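Side-chain contacts in carbohydrate oxidase (Microdochium nivale, PDB 3RJA), which oxidises the C1 hydroxyl of mono-, oligo- and polysaccharides to lactones with a bound FAD, reducing molecular oxygen to hydrogen peroxide: residues H153-A156 and V157-V160; Q275-L278 and D279-P282. All coordinates share one frame; numbering follows the deposited sequence.

Contact 1. Residues H153-A156 and V157-V160; sequences HGLA and VDSV
Leu155 and Asp158 grip each other through two hydrogen bonds that close a single turn. The backbone N of Leu155 gives its proton to Asp158 OD2 at 2.9 Å, reaching the anti side of the carboxylate from 31° out of its plane. In return Asp158 N donates to Leu155 O, also at 2.9 Å. The second carboxylate oxygen, OD1, is taken by a salt bridge to Arg380, and an alanine in place of Asp158 would probably leave Leu155 N without this acceptor and the Arg380 guanidinium without this carboxylate. One residue further on, Ala156 O accepts twice from Ser159: from OG at 2.8 Å, in the carbonyl plane, and from N at 3.0 Å, above it. Ser159 OG sits between its own backbone N and carbonyl carbon (chi1 77°), which turns the hydroxyl back onto Ala156 O. Beside these polar bonds, Leu155 CB rests against Val157 CG1 at 3.7 Å, the two side chains pointing the same way. The backbone bonds from Asp158 and Ser159 make consecutive overlapping turns, helical in phi/psi at 157-159 without regular helical bonds; with Asp158 holding the Leu155 amide, as in one half of a capping box, they link helix 150-153 to strand 160-166 of the FAD-binding domain.

Contact 2. Residues Q275-L278 and D279-P282; sequences QPLL and DTLP
Gln275 and Asp279 meet twice at the end of helix 267-278, once through backbone and once through side chains. The main-chain bond, Asp279 N to Gln275 O at 2.8 Å, is of the regular helical kind, i+4 to i; Thr280 N then donates to Leu277 O, three residues back, at 2.8 Å. Leu281 N makes weak bonds to the carbonyls of Leu277 and Leu278. Among side chains, Gln275 NE2 gives a nearly straight bond (172°) to Asp279 OD1 at 3.1 Å; OD1 lies in the amide plane of Gln275, whereas the amide meets it from above the carboxylate plane. Gln275 is bent at chi2 (59°), which carries the amide to the acid, and its OE1 accepts from Arg271. Thr280 OG1 lies 3.0 Å from Leu277 O and 3.2 Å from Pro276 O, either of which could take its proton. One water donates to Leu278 O at 2.6 Å and to Leu281 O. The apolar contacts are made by leucines: Leu277 CD1 touches Leu281 CD2 at 4.0 Å, and both are buried. Carbonyls at the helix end thus take bonds from backbone N-H groups and a water, with the Thr280 hydroxyl available to one of two, while Leu277 packs against Val233 and Tyr236 of helix 223-239.

How the contacts relate
Contacts 1 and 2 are separate: their centres lie 30 Å apart, their nearest atoms are about 18 Å apart, and contact 1 is complete in the chain before contact 2 begins. Contact 1 is the inner one, its centre 12 Å from that of the chain, with the Leu155 side chain about 7 Å from the FAD and about 12 Å from a bound substrate analogue. Contact 2 lies at the periphery, its centre 30 Å from that of the chain, where the Thr280 side chain is about 8 Å from a zinc ion and the Leu281 side chain about 12 Å from an N-acetylglucosamine. One therefore borders the cofactor region, whereas the other finishes an outlying helix.

Contact 1. Residues H153-A156 and V157-V160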
loop_
_atom_site.group_PDB
_atom_site.type_symbol
_atom_site.label_atom_id
_atom_site.label_comp_id
_atom_site.label_asym_id
_atom_site.label_seq_id
_atom_site.Cartn_x
_atom_site.Cartn_y
_atom_site.Cartn_z
ATOM N N HIS A 153 15.439 -3.796 2.164
ATOM C CA HIS A 153 15.217 -3.230 3.514
ATOM C C HIS A 153 13.845 -3.526 4.114
ATOM O O HIS A 153 13.542 -3.038 5.190
ATOM C CB HIS A 153 15.396 -1.699 3.492
ATOM C CG HIS A 153 16.824 -1.240 3.496
ATOM N ND1 HIS A 153 17.736 -1.629 4.457
ATOM C CD2 HIS A 153 17.483 -0.384 2.678
ATOM C CE1 HIS A 153 18.906 -1.072 4.203
ATOM N NE2 HIS A 153 18.777 -0.314 3.129
ATOM N N GLY A 154 13.002 -4.263 3.410
ATOM C CA GLY A 154 11.715 -4.692 3.974
ATOM C C GLY A 154 10.564 -3.721 3.737
ATOM O O GLY A 154 10.706 -2.732 3.004
ATOM N N LEU A 155 9.403 -4.036 4.321
ATOM C CA LEU A 155 8.187 -3.218 4.164
ATOM C C LEU A 155 8.257 -1.930 4.983
ATOM O O LEU A 155 8.991 -1.849 5.999
ATOM C CB LEU A 155 6.955 -4.029 4.580
ATOM C CG LEU A 155 6.740 -5.402 3.855
ATOM C CD1 LEU A 155 5.512 -6.082 4.408
ATOM C CD2 LEU A 155 6.595 -5.264 2.328
ATOM N N ALA A 156 7.471 -0.939 4.571
ATOM C CA ALA A 156 7.275 0.265 5.369
ATOM C C ALA A 156 6.909 -0.139 6.795
ATOM O O ALA A 156 7.477 0.381 7.743
ATOM C CB ALA A 156 6.194 1.190 4.742
ATOM N N VAL A 157 5.982 -1.084 6.927
ATOM C CA VAL A 157 5.549 -1.586 8.227
ATOM C C VAL A 157 6.710 -2.118 9.097
ATOM O O VAL A 157 6.667 -2.004 10.320
ATOM C CB VAL A 157 4.390 -2.627 8.115
ATOM C CG1 VAL A 157 4.871 -3.993 7.611
ATOM C CG2 VAL A 157 3.681 -2.793 9.453
ATOM N N ASP A 158 7.736 -2.674 8.459
ATOM C CA ASP A 158 8.893 -3.200 9.173
ATOM C C ASP A 158 9.786 -2.110 9.810
ATOM O O ASP A 158 10.600 -2.421 10.661
ATOM C CB ASP A 158 9.689 -4.113 8.243
ATOM C CG ASP A 158 8.892 -5.348 7.819
ATOM O OD1 ASP A 158 8.104 -5.859 8.665
ATOM O OD2 ASP A 158 9.040 -5.781 6.638
ATOM N N SER A 159 9.623 -0.843 9.424
ATOM C CA SER A 159 10.322 0.248 10.114
ATOM C C SER A 159 9.630 0.667 11.434
ATOM O O SER A 159 10.184 1.417 12.210
ATOM C CB SER A 159 10.413 1.484 9.188
ATOM O OG SER A 159 9.160 2.137 9.166
ATOM N N VAL A 160 8.401 0.214 11.653
ATOM C CA VAL A 160 7.605 0.678 12.784
ATOM C C VAL A 160 8.100 0.039 14.084
ATOM O O VAL A 160 8.067 -1.197 14.236
ATOM C CB VAL A 160 6.078 0.376 12.578
ATOM C CG1 VAL A 160 5.251 0.840 13.772
ATOM C CG2 VAL A 160 5.540 0.991 11.246
#

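Contact 2. Residues Q275-L278 and D279-P282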
loop_
_atom_site.group_PDB
_atom_site.type_symbol
_atom_site.label_atom_id
_atom_site.label_comp_id
_atom_site.label_asym_id
_atom_site.label_seq_id
_atom_site.Cartn_x
_atom_site.Cartn_y
_atom_site.Cartn_z
ATOM N N GLN A 275 22.957 -10.795 -14.228
ATOM C CA GLN A 275 23.355 -11.631 -15.386
ATOM C C GLN A 275 22.742 -13.046 -15.422
ATOM O O GLN A 275 22.363 -13.502 -16.508
ATOM C CB GLN A 275 24.895 -11.704 -15.534
ATOM C CG GLN A 275 25.378 -12.141 -16.959
ATOM C CD GLN A 275 24.900 -11.194 -18.063
ATOM O OE1 GLN A 275 25.059 -9.983 -17.957
ATOM N NE2 GLN A 275 24.318 -11.744 -19.117
ATOM N N PRO A 276 22.650 -13.734 -14.252
ATOM C CA PRO A 276 22.029 -15.051 -14.225
ATOM C C PRO A 276 20.624 -15.041 -14.779
ATOM O O PRO A 276 20.226 -16.024 -15.384
ATOM C CB PRO A 276 22.038 -15.422 -12.722
ATOM C CG PRO A 276 23.273 -14.739 -12.201
ATOM C CD PRO A 276 23.250 -13.400 -12.935
ATOM N N LEU A 277 19.895 -13.932 -14.604
ATOM C CA LEU A 277 18.538 -13.797 -15.128
ATOM C C LEU A 277 18.565 -13.477 -16.623
ATOM O O LEU A 277 17.833 -14.106 -17.416
ATOM C CB LEU A 277 17.743 -12.712 -14.382
ATOM C CG LEU A 277 16.276 -12.490 -14.868
ATOM C CD1 LEU A 277 15.548 -13.816 -15.132
ATOM C CD2 LEU A 277 15.451 -11.634 -13.849
ATOM N N LEU A 278 19.376 -12.481 -17.000
ATOM C CA LEU A 278 19.569 -12.134 -18.421
ATOM C C LEU A 278 19.937 -13.376 -19.247
ATOM O O LEU A 278 19.417 -13.548 -20.348
ATOM C CB LEU A 278 20.617 -11.014 -18.591
ATOM C CG LEU A 278 20.375 -9.713 -17.810
ATOM C CD1 LEU A 278 21.542 -8.726 -18.017
ATOM C CD2 LEU A 278 19.056 -9.056 -18.227
ATOM N N ASP A 279 20.782 -14.253 -18.687
ATOM C CA ASP A 279 21.131 -15.545 -19.339
ATOM C C ASP A 279 19.972 -16.502 -19.540
ATOM O O ASP A 279 20.041 -17.369 -20.409
ATOM C CB ASP A 279 22.237 -16.300 -18.582
ATOM C CG ASP A 279 23.543 -15.545 -18.558
ATOM O OD1 ASP A 279 23.770 -14.732 -19.478
ATOM O OD2 ASP A 279 24.320 -15.729 -17.594
ATOM N N THR A 280 18.917 -16.372 -18.750
ATOM C CA THR A 280 17.793 -17.334 -18.880
ATOM C C THR A 280 16.539 -16.730 -19.508
ATOM O O THR A 280 15.573 -17.424 -19.781
ATOM C CB THR A 280 17.455 -17.973 -17.533
ATOM O OG1 THR A 280 17.342 -16.942 -16.536
ATOM C CG2 THR A 280 18.569 -18.912 -17.133
ATOM N N LEU A 281 16.557 -15.423 -19.733
ATOM C CA LEU A 281 15.467 -14.747 -20.412
ATOM C C LEU A 281 15.375 -15.182 -21.875
ATOM O O LEU A 281 16.399 -15.452 -22.494
ATOM C CB LEU A 281 15.658 -13.219 -20.323
ATOM C CG LEU A 281 15.266 -12.539 -18.988
ATOM C CD1 LEU A 281 15.485 -11.066 -19.070
ATOM C CD2 LEU A 281 13.786 -12.798 -18.603
ATOM N N PRO A 282 14.140 -15.235 -22.434
ATOM C CA PRO A 282 13.965 -15.501 -23.864
ATOM C C PRO A 282 14.751 -14.449 -24.612
ATOM O O PRO A 282 14.832 -13.294 -24.157
ATOM C CB PRO A 282 12.459 -15.273 -24.100
ATOM C CG PRO A 282 11.821 -15.482 -22.736
ATOM C CD PRO A 282 12.856 -15.069 -21.723
HETATM O O HOH W 1 19.299 -15.050 -22.449
#